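Long-range contacts in putative lipoprotein (Bacteroides fragilis, PDB 3QNK), which probably captures glycans or other nutrients at the bacterial outer membrane for uptake, as a lipoprotein of the SusD family: residues 41-46 against 451-456; 141-146 against 507-512; 214-219 against 233-238; 301-306 against 474-479. All coordinates share one frame; numbering follows the deposited sequence.

In the fold
Contacts 1 and 2 each join a loop of the N-terminal starch-binding-associated region to the C-terminal SusD region, across 360 to 400 residues. Contact 1 is buried, its centre about 9 Å from the chain's centre, where the loop after helix 17-29 meets helix 453-460. The others lie nearer the surface: contact 2, at the C-terminal tail, and contact 4, at the edge of the three-stranded sheet, sit on opposite sides of the chain's centre, their centres about 57 Å apart. Contact 3 closes a loop around helix 221-225, its centre about 24 Å from that of contact 1. Along the chain contact 1 alternates with contacts 2 and 4, and contact 3 nests inside contacts 1 and 2.

Contact 1 of 4, residues 41-46 against 451-456; sequences NRSDNS and EQRFYD
R453, in the first turn of helix 453-460, lies across the beta turn S43-S46, meeting three of its side chains in succession. Its CB packs against the amide of N45, 3.4 Å from ND2. CG, anti to the backbone N (chi1 -174°), lies 3.5 Å from OG of S43 and touches the same N45 amide. The chain bends at chi2 (54°), and CD passes beside OD1 of D44. From NE outward the contact is ionic: NE donates to D44 OD1 over 2.7 Å in a nearly straight bond (172°), and NH2 to D44 OD2 over 2.9 Å. Each oxygen offers its syn lone pair and the two flat groups are almost coplanar, a bidentate, side-on salt bridge that fixes the rotation of both. The type I turn that presents these groups carries an ST turn, in which S43 OG accepts from N45 N, and through it a loop of the N-terminal region docks against a helix of the SusD region in the interior of the protein. S43 OG also bonds E40 O, while N45 OD1 takes a hydrogen bond from R444 NE. Next to R453, the ring of F454 meets the backbone O of R42 at its edge, CD2 to O 3.6 Å, while R42 CB lies 4.0 Å from CD2. The guanidinium of R42 has its salt bridge with D74.

Contact 2 of 4, residues 141-146 against 507-512; sequences NWEIPR and RSSVLK
E143 and R146 reach across to the tail 507-512 at two separate points, with V510 and L511 between them. OE1 of E143 is held twice by S509: OG donates to it over 3.1 Å on the syn lone pair, and the backbone N over 3.2 Å from above the carboxylate plane. One residue thus grips one oxygen through side chain and main chain together, while OE2 turns to CA of S508. Further along, R146 NH1 donates to K512 O over 2.7 Å, with the acceptor in the guanidinium plane. The other nitrogens of R146 bond elsewhere, NE to G128 O and NH2 to N514 OD1, bonds on three nitrogens that should fix the rotation of the guanidinium.

Between these bonds V510 CG2 lies against the backbone of E143-P145 and 4.0 Å from P145 CD. CD1 of L511 meets the aliphatic CG of R146 at 3.5 Å, the two side chains crossing at about a right angle, and L511 also touches I130.

Within 141-146 the backbone is shaped by an Asx turn, N141 OD1 accepting from E143 N, and by an inverse gamma turn centred on E143. Y250 of the second subunit packs on E143, R507 and S508, and its D248 on W142. The C-terminal segment after helix 502-507 packs on the connection between helices 101-126 and 149-166, at the edge of the contact with the second subunit.

Contact 3 of 4, residues 214-219 against 233-238; sequences ELVDGT and KDNKEI
E214 and K236 are joined through their backbones, E214 N donating to K236 O over 2.9 Å in a nearly straight bond (170°). At the paired residues neither segment is regular strand, although strand 238-244 begins at I238, and the CA atoms of E214 and K236 stand 5.0 Å apart. V216 N also donates to OE1 of E237 over 2.8 Å, nearly along the C-O axis. CG of E237 is anti to its backbone N (chi1 177°), and a bend at chi2 sets CD, and with it the carboxylate, beside V216. The same OE1 forms a salt bridge with R421 NH1, which also bonds V216 O and is likely to stabilise the negative charge of this buried carboxylate; OE2 has a long, weak ion pair with R390. The two segments flank helix 221-225, so their meeting closes the short excursion between helix 198-209 and strand 238-244. L215 leans over the carboxylate of E237, CD2 lying 3.5 Å from OE2, and packs on Y391 and Y395 of helix 391-405. At the surface the extended side chains of E214 and K236 cross obliquely, CB to CB 3.7 Å, before NZ of K236 pairs with E214 OE1 over 3.1 Å as a salt bridge. V216 CG2 meets the N235 amide, 3.7 Å from OD1, an oxygen that accepts from E237 N, an Asx turn, and from I238 N, which extends it to an Asx motif.

Contact 4 of 4, residues 301-306 against 474-479; sequences DQVFDI and RFVSPT
F475 meets I306 where strand 469-475 ends: its ring presents an edge, CZ 3.6 Å from CD1 of the isoleucine, and the two side chains cross at about a right angle. H326 stacks on this ring and touches I306, which also packs on I311 and Y312. At V476 the chain leaves the strand, and its CG2 faces CG1 of V303 at 4.1 Å, a slight contact. S477 then shapes the turn from within, its OG accepting from T479 N as an ST turn and bonding E480 as well. T479 carries most of the meeting. Its backbone O receives I306 N over 2.8 Å in a nearly straight bond (171°). OG1, anti to its own backbone N (chi1 -169°), comes within 3.1 Å of OD1 and 3.2 Å of OD2 of D305; both links are weak and share one hydroxyl proton, so neither is settled, and D305 OD1 is bonded more firmly to N307 N. The bond from I306 to T479 continues the antiparallel register of F304 with F481. Residues 476-479 form the connection of a beta hairpin between strands 469-475 and 480-488, and the short strand 304-305 pairs antiparallel with 480-488, the central strand of the three.

Contact 1 of 4, residues 41-46 against 451-456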
# COMPACT_ATOMS: atom_id res chain seq x y z
N ASN B 41 -16.74 -6.25 12.04
CA ASN B 41 -16.29 -7.47 12.67
C ASN B 41 -15.50 -7.15 13.95
O ASN B 41 -15.03 -8.06 14.65
CB ASN B 41 -15.44 -8.26 11.68
CG ASN B 41 -16.24 -8.95 10.62
OD1 ASN B 41 -17.08 -9.80 10.90
ND2 ASN B 41 -15.97 -8.60 9.37
N ARG B 42 -15.31 -5.83 14.22
CA ARG B 42 -14.64 -5.35 15.44
C ARG B 42 -15.69 -4.68 16.31
O ARG B 42 -15.36 -3.86 17.15
CB ARG B 42 -13.40 -4.46 15.14
CG ARG B 42 -12.36 -5.26 14.36
CD ARG B 42 -11.01 -4.65 14.24
NE ARG B 42 -10.91 -3.80 13.05
CZ ARG B 42 -10.06 -3.97 12.05
NH1 ARG B 42 -9.16 -4.95 12.08
NH2 ARG B 42 -10.07 -3.14 11.01
N SER B 43 -16.96 -5.08 16.13
CA SER B 43 -18.14 -4.57 16.83
C SER B 43 -19.05 -5.73 17.27
O SER B 43 -18.96 -6.84 16.75
CB SER B 43 -18.92 -3.60 15.93
OG SER B 43 -19.86 -4.28 15.12
N ASP B 44 -19.98 -5.43 18.18
CA ASP B 44 -20.90 -6.44 18.73
C ASP B 44 -21.95 -6.94 17.69
O ASP B 44 -22.75 -7.81 18.04
CB ASP B 44 -21.59 -5.89 19.98
CG ASP B 44 -22.43 -4.65 19.78
OD1 ASP B 44 -22.14 -3.87 18.82
OD2 ASP B 44 -23.34 -4.41 20.62
N ASN B 45 -21.90 -6.44 16.42
CA ASN B 45 -22.83 -6.88 15.38
C ASN B 45 -22.36 -8.13 14.65
O ASN B 45 -23.18 -8.82 14.03
CB ASN B 45 -23.05 -5.79 14.34
CG ASN B 45 -24.04 -4.75 14.77
OD1 ASN B 45 -24.62 -4.81 15.85
ND2 ASN B 45 -24.22 -3.77 13.93
N SER B 46 -21.03 -8.41 14.69
CA SER B 46 -20.51 -9.52 13.92
C SER B 46 -19.29 -10.17 14.53
O SER B 46 -18.45 -9.49 15.12
CB SER B 46 -20.14 -9.03 12.51
OG SER B 46 -19.62 -10.07 11.69
N GLU B 451 -21.17 -0.28 8.11
CA GLU B 451 -19.92 0.27 8.64
C GLU B 451 -20.15 1.46 9.61
O GLU B 451 -19.37 2.41 9.60
CB GLU B 451 -18.97 0.68 7.48
CG GLU B 451 -17.52 0.33 7.77
CD GLU B 451 -16.44 0.78 6.80
OE1 GLU B 451 -16.66 0.69 5.56
OE2 GLU B 451 -15.34 1.14 7.28
N GLN B 452 -21.17 1.37 10.49
CA GLN B 452 -21.42 2.47 11.44
C GLN B 452 -21.30 2.06 12.89
O GLN B 452 -20.89 2.86 13.71
CB GLN B 452 -22.81 3.07 11.21
CG GLN B 452 -22.92 4.02 10.03
CD GLN B 452 -23.75 5.22 10.38
OE1 GLN B 452 -23.58 5.89 11.43
NE2 GLN B 452 -24.59 5.57 9.43
N ARG B 453 -21.68 0.82 13.23
CA ARG B 453 -21.71 0.31 14.59
C ARG B 453 -20.43 0.58 15.36
O ARG B 453 -20.48 0.97 16.54
CB ARG B 453 -22.02 -1.20 14.60
CG ARG B 453 -22.23 -1.81 15.99
CD ARG B 453 -23.28 -1.05 16.74
NE ARG B 453 -23.49 -1.62 18.06
CZ ARG B 453 -24.39 -1.18 18.91
NH1 ARG B 453 -25.17 -0.14 18.60
NH2 ARG B 453 -24.55 -1.78 20.08
N PHE B 454 -19.30 0.36 14.73
CA PHE B 454 -18.02 0.50 15.39
C PHE B 454 -17.84 1.96 15.84
O PHE B 454 -17.38 2.20 16.95
CB PHE B 454 -16.92 0.03 14.41
CG PHE B 454 -15.52 0.29 14.88
CD1 PHE B 454 -14.97 1.58 14.82
CD2 PHE B 454 -14.76 -0.73 15.41
CE1 PHE B 454 -13.70 1.82 15.30
CE2 PHE B 454 -13.51 -0.47 15.96
CZ PHE B 454 -12.99 0.79 15.90
N TYR B 455 -18.22 2.93 15.00
CA TYR B 455 -18.09 4.36 15.30
C TYR B 455 -19.22 4.83 16.20
O TYR B 455 -19.03 5.79 16.95
CB TYR B 455 -18.02 5.17 14.00
CG TYR B 455 -16.91 4.68 13.09
CD1 TYR B 455 -15.57 4.96 13.38
CD2 TYR B 455 -17.20 3.93 11.95
CE1 TYR B 455 -14.54 4.48 12.56
CE2 TYR B 455 -16.19 3.46 11.12
CZ TYR B 455 -14.86 3.73 11.43
OH TYR B 455 -13.90 3.28 10.58
N ASP B 456 -20.37 4.14 16.19
CA ASP B 456 -21.45 4.46 17.11
C ASP B 456 -21.04 4.07 18.56
O ASP B 456 -21.14 4.90 19.47
CB ASP B 456 -22.73 3.77 16.67
CG ASP B 456 -23.43 4.40 15.46
OD1 ASP B 456 -23.10 5.57 15.12
OD2 ASP B 456 -24.31 3.74 14.88

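Contact 2 of 4, residues 141-146 against 507-512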
# COMPACT_ATOMS: atom_id res chain seq x y z
N ASN B 141 8.62 22.50 5.83
CA ASN B 141 9.09 21.79 7.01
C ASN B 141 8.14 20.63 7.20
O ASN B 141 6.93 20.84 7.27
CB ASN B 141 9.12 22.71 8.21
CG ASN B 141 9.19 21.99 9.52
OD1 ASN B 141 9.95 21.03 9.70
ND2 ASN B 141 8.35 22.44 10.45
N TRP B 142 8.67 19.42 7.25
CA TRP B 142 7.80 18.26 7.33
C TRP B 142 7.53 17.80 8.75
O TRP B 142 6.67 16.94 8.93
CB TRP B 142 8.38 17.13 6.51
CG TRP B 142 8.32 17.40 5.03
CD1 TRP B 142 9.06 18.31 4.33
CD2 TRP B 142 7.49 16.73 4.08
NE1 TRP B 142 8.72 18.26 2.99
CE2 TRP B 142 7.78 17.28 2.81
CE3 TRP B 142 6.55 15.67 4.17
CZ2 TRP B 142 7.17 16.81 1.64
CZ3 TRP B 142 5.88 15.27 3.02
CH2 TRP B 142 6.19 15.83 1.78
N GLU B 143 8.19 18.39 9.75
CA GLU B 143 7.88 18.04 11.13
C GLU B 143 6.66 18.89 11.52
O GLU B 143 6.76 20.02 11.99
CB GLU B 143 9.08 18.18 12.07
CG GLU B 143 10.17 17.13 11.82
CD GLU B 143 10.64 16.28 12.99
OE1 GLU B 143 10.56 16.76 14.15
OE2 GLU B 143 11.14 15.16 12.74
N ILE B 144 5.49 18.35 11.18
CA ILE B 144 4.21 18.97 11.42
C ILE B 144 3.47 18.14 12.47
O ILE B 144 3.26 16.94 12.26
CB ILE B 144 3.38 19.13 10.12
CG1 ILE B 144 4.17 19.84 9.03
CG2 ILE B 144 2.06 19.85 10.40
CD1 ILE B 144 3.81 19.44 7.67
N PRO B 145 3.06 18.77 13.61
CA PRO B 145 2.32 18.01 14.62
C PRO B 145 0.88 17.77 14.20
O PRO B 145 0.36 18.43 13.31
CB PRO B 145 2.37 18.93 15.84
CG PRO B 145 2.47 20.29 15.29
CD PRO B 145 3.24 20.18 14.02
N ARG B 146 0.23 16.85 14.88
CA ARG B 146 -1.18 16.59 14.70
C ARG B 146 -1.97 17.79 15.23
O ARG B 146 -1.59 18.39 16.22
CB ARG B 146 -1.59 15.33 15.46
CG ARG B 146 -0.97 14.05 14.94
CD ARG B 146 -1.13 12.93 15.94
NE ARG B 146 -2.54 12.57 16.13
CZ ARG B 146 -2.99 11.84 17.14
NH1 ARG B 146 -2.16 11.36 18.04
NH2 ARG B 146 -4.29 11.57 17.23
N ARG B 507 9.52 8.69 13.34
CA ARG B 507 9.94 9.52 12.20
C ARG B 507 9.97 11.02 12.55
O ARG B 507 10.82 11.75 12.03
CB ARG B 507 8.92 9.30 11.06
CG ARG B 507 9.41 9.57 9.67
CD ARG B 507 8.72 8.66 8.68
NE ARG B 507 7.45 9.21 8.19
CZ ARG B 507 6.92 8.92 7.00
NH1 ARG B 507 7.57 8.12 6.16
NH2 ARG B 507 5.77 9.46 6.63
N SER B 508 9.03 11.46 13.41
CA SER B 508 8.82 12.86 13.78
C SER B 508 8.85 13.08 15.29
O SER B 508 8.19 12.37 16.06
CB SER B 508 7.48 13.32 13.23
OG SER B 508 7.37 14.73 13.13
N SER B 509 9.59 14.13 15.73
CA SER B 509 9.66 14.47 17.15
C SER B 509 8.34 15.04 17.63
O SER B 509 7.91 14.73 18.75
CB SER B 509 10.75 15.50 17.42
OG SER B 509 11.86 15.37 16.54
N VAL B 510 7.67 15.83 16.76
CA VAL B 510 6.44 16.55 17.04
C VAL B 510 5.18 15.67 16.95
O VAL B 510 4.14 16.02 17.52
CB VAL B 510 6.31 17.81 16.14
CG1 VAL B 510 7.52 18.70 16.30
CG2 VAL B 510 6.13 17.44 14.68
N LEU B 511 5.28 14.53 16.26
CA LEU B 511 4.15 13.62 16.12
C LEU B 511 4.00 12.78 17.39
O LEU B 511 4.91 12.05 17.79
CB LEU B 511 4.33 12.74 14.87
CG LEU B 511 3.06 12.19 14.26
CD1 LEU B 511 2.20 13.29 13.73
CD2 LEU B 511 3.37 11.21 13.17
N LYS B 512 2.84 12.97 18.06
CA LYS B 512 2.47 12.34 19.32
C LYS B 512 1.44 11.22 19.12
O LYS B 512 0.53 11.32 18.30
CB LYS B 512 1.94 13.37 20.31
CG LYS B 512 3.02 14.34 20.79
CD LYS B 512 2.54 15.24 21.96
CE LYS B 512 1.28 16.05 21.75
NZ LYS B 512 1.20 17.21 22.68

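Contact 3 of 4, residues 214-219 against 233-238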
# COMPACT_ATOMS: atom_id res chain seq x y z
N GLU B 214 -36.58 10.71 -0.67
CA GLU B 214 -37.76 10.01 -0.17
C GLU B 214 -37.36 8.62 0.31
O GLU B 214 -36.55 7.96 -0.35
CB GLU B 214 -38.82 9.94 -1.28
CG GLU B 214 -40.25 9.69 -0.82
CD GLU B 214 -41.18 9.33 -1.97
OE1 GLU B 214 -41.29 10.13 -2.93
OE2 GLU B 214 -41.75 8.21 -1.93
N LEU B 215 -37.89 8.17 1.47
CA LEU B 215 -37.59 6.83 2.00
C LEU B 215 -38.32 5.78 1.19
O LEU B 215 -39.51 5.93 0.92
CB LEU B 215 -37.98 6.68 3.48
CG LEU B 215 -37.20 7.48 4.52
CD1 LEU B 215 -37.81 7.34 5.88
CD2 LEU B 215 -35.75 7.04 4.60
N VAL B 216 -37.59 4.73 0.74
CA VAL B 216 -38.17 3.61 -0.02
C VAL B 216 -39.12 2.88 0.94
O VAL B 216 -38.81 2.73 2.13
CB VAL B 216 -37.03 2.68 -0.54
CG1 VAL B 216 -37.51 1.28 -0.92
CG2 VAL B 216 -36.23 3.32 -1.65
N ASP B 217 -40.28 2.44 0.44
CA ASP B 217 -41.23 1.66 1.25
C ASP B 217 -40.54 0.34 1.69
O ASP B 217 -40.02 -0.38 0.84
CB ASP B 217 -42.52 1.40 0.44
CG ASP B 217 -43.62 0.57 1.10
OD1 ASP B 217 -43.49 0.24 2.29
OD2 ASP B 217 -44.63 0.28 0.41
N GLY B 218 -40.52 0.08 2.98
CA GLY B 218 -39.92 -1.13 3.51
C GLY B 218 -40.86 -1.99 4.33
O GLY B 218 -40.42 -2.67 5.25
N THR B 219 -42.14 -2.01 3.97
CA THR B 219 -43.16 -2.75 4.71
C THR B 219 -43.06 -4.26 4.51
O THR B 219 -43.70 -5.01 5.24
CB THR B 219 -44.55 -2.21 4.41
OG1 THR B 219 -44.70 -2.07 2.99
CG2 THR B 219 -44.81 -0.88 5.12
N LYS B 233 -30.91 1.14 -8.42
CA LYS B 233 -29.81 2.08 -8.15
C LYS B 233 -30.26 3.56 -8.28
O LYS B 233 -29.54 4.44 -7.79
CB LYS B 233 -28.63 1.79 -9.11
N ASP B 234 -31.46 3.81 -8.85
CA ASP B 234 -32.05 5.14 -9.08
C ASP B 234 -33.16 5.54 -8.07
O ASP B 234 -33.90 6.49 -8.34
CB ASP B 234 -32.63 5.22 -10.50
CG ASP B 234 -31.57 5.08 -11.57
OD1 ASP B 234 -30.66 5.96 -11.62
OD2 ASP B 234 -31.61 4.09 -12.33
N ASN B 235 -33.25 4.86 -6.92
CA ASN B 235 -34.28 5.16 -5.92
C ASN B 235 -33.98 6.50 -5.22
O ASN B 235 -32.83 6.95 -5.20
CB ASN B 235 -34.45 3.99 -4.93
CG ASN B 235 -33.31 3.79 -3.95
OD1 ASN B 235 -33.05 4.63 -3.08
ND2 ASN B 235 -32.67 2.62 -4.02
N LYS B 236 -35.02 7.13 -4.63
CA LYS B 236 -34.96 8.44 -3.98
C LYS B 236 -34.37 8.42 -2.56
O LYS B 236 -34.30 9.49 -1.92
CB LYS B 236 -36.34 9.10 -3.96
CG LYS B 236 -36.84 9.59 -5.31
CD LYS B 236 -38.19 10.27 -5.13
CE LYS B 236 -39.13 10.23 -6.32
NZ LYS B 236 -40.52 10.61 -5.90
N GLU B 237 -33.95 7.25 -2.05
CA GLU B 237 -33.35 7.14 -0.72
C GLU B 237 -31.82 7.32 -0.77
O GLU B 237 -31.22 7.81 0.19
CB GLU B 237 -33.71 5.80 -0.07
CG GLU B 237 -33.05 5.57 1.29
CD GLU B 237 -33.89 4.87 2.33
OE1 GLU B 237 -35.06 4.52 2.03
OE2 GLU B 237 -33.38 4.68 3.45
N ILE B 238 -31.19 6.90 -1.88
CA ILE B 238 -29.75 7.01 -2.06
C ILE B 238 -29.34 8.49 -2.13
O ILE B 238 -29.89 9.23 -2.93
CB ILE B 238 -29.28 6.21 -3.31
CG1 ILE B 238 -29.57 4.70 -3.16
CG2 ILE B 238 -27.80 6.44 -3.57
CD1 ILE B 238 -29.54 3.90 -4.45

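Contact 4 of 4, residues 301-306 against 474-479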
# COMPACT_ATOMS: atom_id res chain seq x y z
N ASP B 301 -26.46 -25.85 27.58
CA ASP B 301 -27.02 -27.20 27.55
C ASP B 301 -28.49 -27.17 27.12
O ASP B 301 -29.06 -28.22 26.88
CB ASP B 301 -26.84 -27.93 28.90
CG ASP B 301 -27.34 -27.25 30.15
OD1 ASP B 301 -27.31 -25.99 30.21
OD2 ASP B 301 -27.60 -27.96 31.15
N GLN B 302 -29.10 -25.99 26.98
CA GLN B 302 -30.51 -25.84 26.60
C GLN B 302 -30.73 -26.07 25.14
O GLN B 302 -30.07 -25.42 24.32
CB GLN B 302 -31.03 -24.44 26.97
CG GLN B 302 -32.51 -24.34 26.67
CD GLN B 302 -33.32 -23.41 27.53
OE1 GLN B 302 -32.85 -22.41 28.12
NE2 GLN B 302 -34.61 -23.71 27.53
N VAL B 303 -31.70 -26.94 24.79
CA VAL B 303 -32.00 -27.20 23.39
C VAL B 303 -33.35 -26.55 23.04
O VAL B 303 -34.33 -26.72 23.76
CB VAL B 303 -31.97 -28.70 23.07
CG1 VAL B 303 -32.26 -28.95 21.59
CG2 VAL B 303 -30.62 -29.32 23.45
N PHE B 304 -33.35 -25.79 21.95
CA PHE B 304 -34.54 -25.16 21.42
C PHE B 304 -34.94 -25.75 20.10
O PHE B 304 -34.09 -26.20 19.35
CB PHE B 304 -34.32 -23.68 21.22
CG PHE B 304 -33.80 -22.98 22.44
CD1 PHE B 304 -34.69 -22.45 23.39
CD2 PHE B 304 -32.43 -22.83 22.65
CE1 PHE B 304 -34.20 -21.79 24.52
CE2 PHE B 304 -31.95 -22.14 23.75
CZ PHE B 304 -32.84 -21.62 24.68
N ASP B 305 -36.25 -25.74 19.80
CA ASP B 305 -36.80 -26.18 18.53
C ASP B 305 -37.26 -24.95 17.80
O ASP B 305 -38.09 -24.19 18.31
CB ASP B 305 -37.95 -27.18 18.72
CG ASP B 305 -38.39 -27.85 17.43
OD1 ASP B 305 -38.98 -27.15 16.56
OD2 ASP B 305 -38.17 -29.08 17.29
N ILE B 306 -36.71 -24.74 16.60
CA ILE B 306 -36.95 -23.59 15.73
C ILE B 306 -38.46 -23.35 15.49
O ILE B 306 -38.87 -22.23 15.22
CB ILE B 306 -36.16 -23.84 14.41
CG1 ILE B 306 -35.58 -22.56 13.87
CG2 ILE B 306 -36.90 -24.66 13.34
CD1 ILE B 306 -34.63 -22.78 12.67
N ARG B 474 -25.89 -23.06 17.15
CA ARG B 474 -25.33 -24.29 16.60
C ARG B 474 -26.47 -25.28 16.53
O ARG B 474 -27.16 -25.45 17.53
CB ARG B 474 -24.22 -24.76 17.54
CG ARG B 474 -23.58 -26.06 17.22
CD ARG B 474 -22.54 -26.36 18.28
NE ARG B 474 -23.02 -27.35 19.24
CZ ARG B 474 -22.72 -27.38 20.53
NH1 ARG B 474 -21.91 -26.47 21.06
NH2 ARG B 474 -23.21 -28.34 21.31
N PHE B 475 -26.71 -25.87 15.36
CA PHE B 475 -27.80 -26.84 15.18
C PHE B 475 -27.35 -28.26 15.48
O PHE B 475 -26.29 -28.72 15.04
CB PHE B 475 -28.45 -26.73 13.81
CG PHE B 475 -29.44 -25.58 13.78
CD1 PHE B 475 -29.00 -24.25 13.75
CD2 PHE B 475 -30.81 -25.82 13.77
CE1 PHE B 475 -29.91 -23.20 13.77
CE2 PHE B 475 -31.72 -24.75 13.79
CZ PHE B 475 -31.26 -23.46 13.80
N VAL B 476 -28.15 -28.93 16.31
CA VAL B 476 -27.93 -30.30 16.78
C VAL B 476 -28.87 -31.27 16.01
O VAL B 476 -28.70 -32.49 16.09
CB VAL B 476 -28.05 -30.43 18.32
CG1 VAL B 476 -27.00 -29.57 19.02
CG2 VAL B 476 -29.45 -30.08 18.82
N SER B 477 -29.82 -30.72 15.24
CA SER B 477 -30.75 -31.48 14.42
C SER B 477 -31.25 -30.56 13.33
O SER B 477 -30.98 -29.37 13.42
CB SER B 477 -31.88 -32.04 15.28
OG SER B 477 -32.94 -31.10 15.39
N PRO B 478 -32.03 -31.03 12.32
CA PRO B 478 -32.55 -30.09 11.30
C PRO B 478 -33.48 -29.02 11.86
O PRO B 478 -33.72 -28.02 11.19
CB PRO B 478 -33.35 -31.00 10.36
CG PRO B 478 -32.80 -32.31 10.55
CD PRO B 478 -32.44 -32.41 12.00
N THR B 479 -34.00 -29.23 13.08
CA THR B 479 -35.00 -28.36 13.70
C THR B 479 -34.52 -27.74 15.05
O THR B 479 -35.09 -26.74 15.48
CB THR B 479 -36.28 -29.21 13.86
OG1 THR B 479 -37.38 -28.40 14.22
CG2 THR B 479 -36.13 -30.36 14.85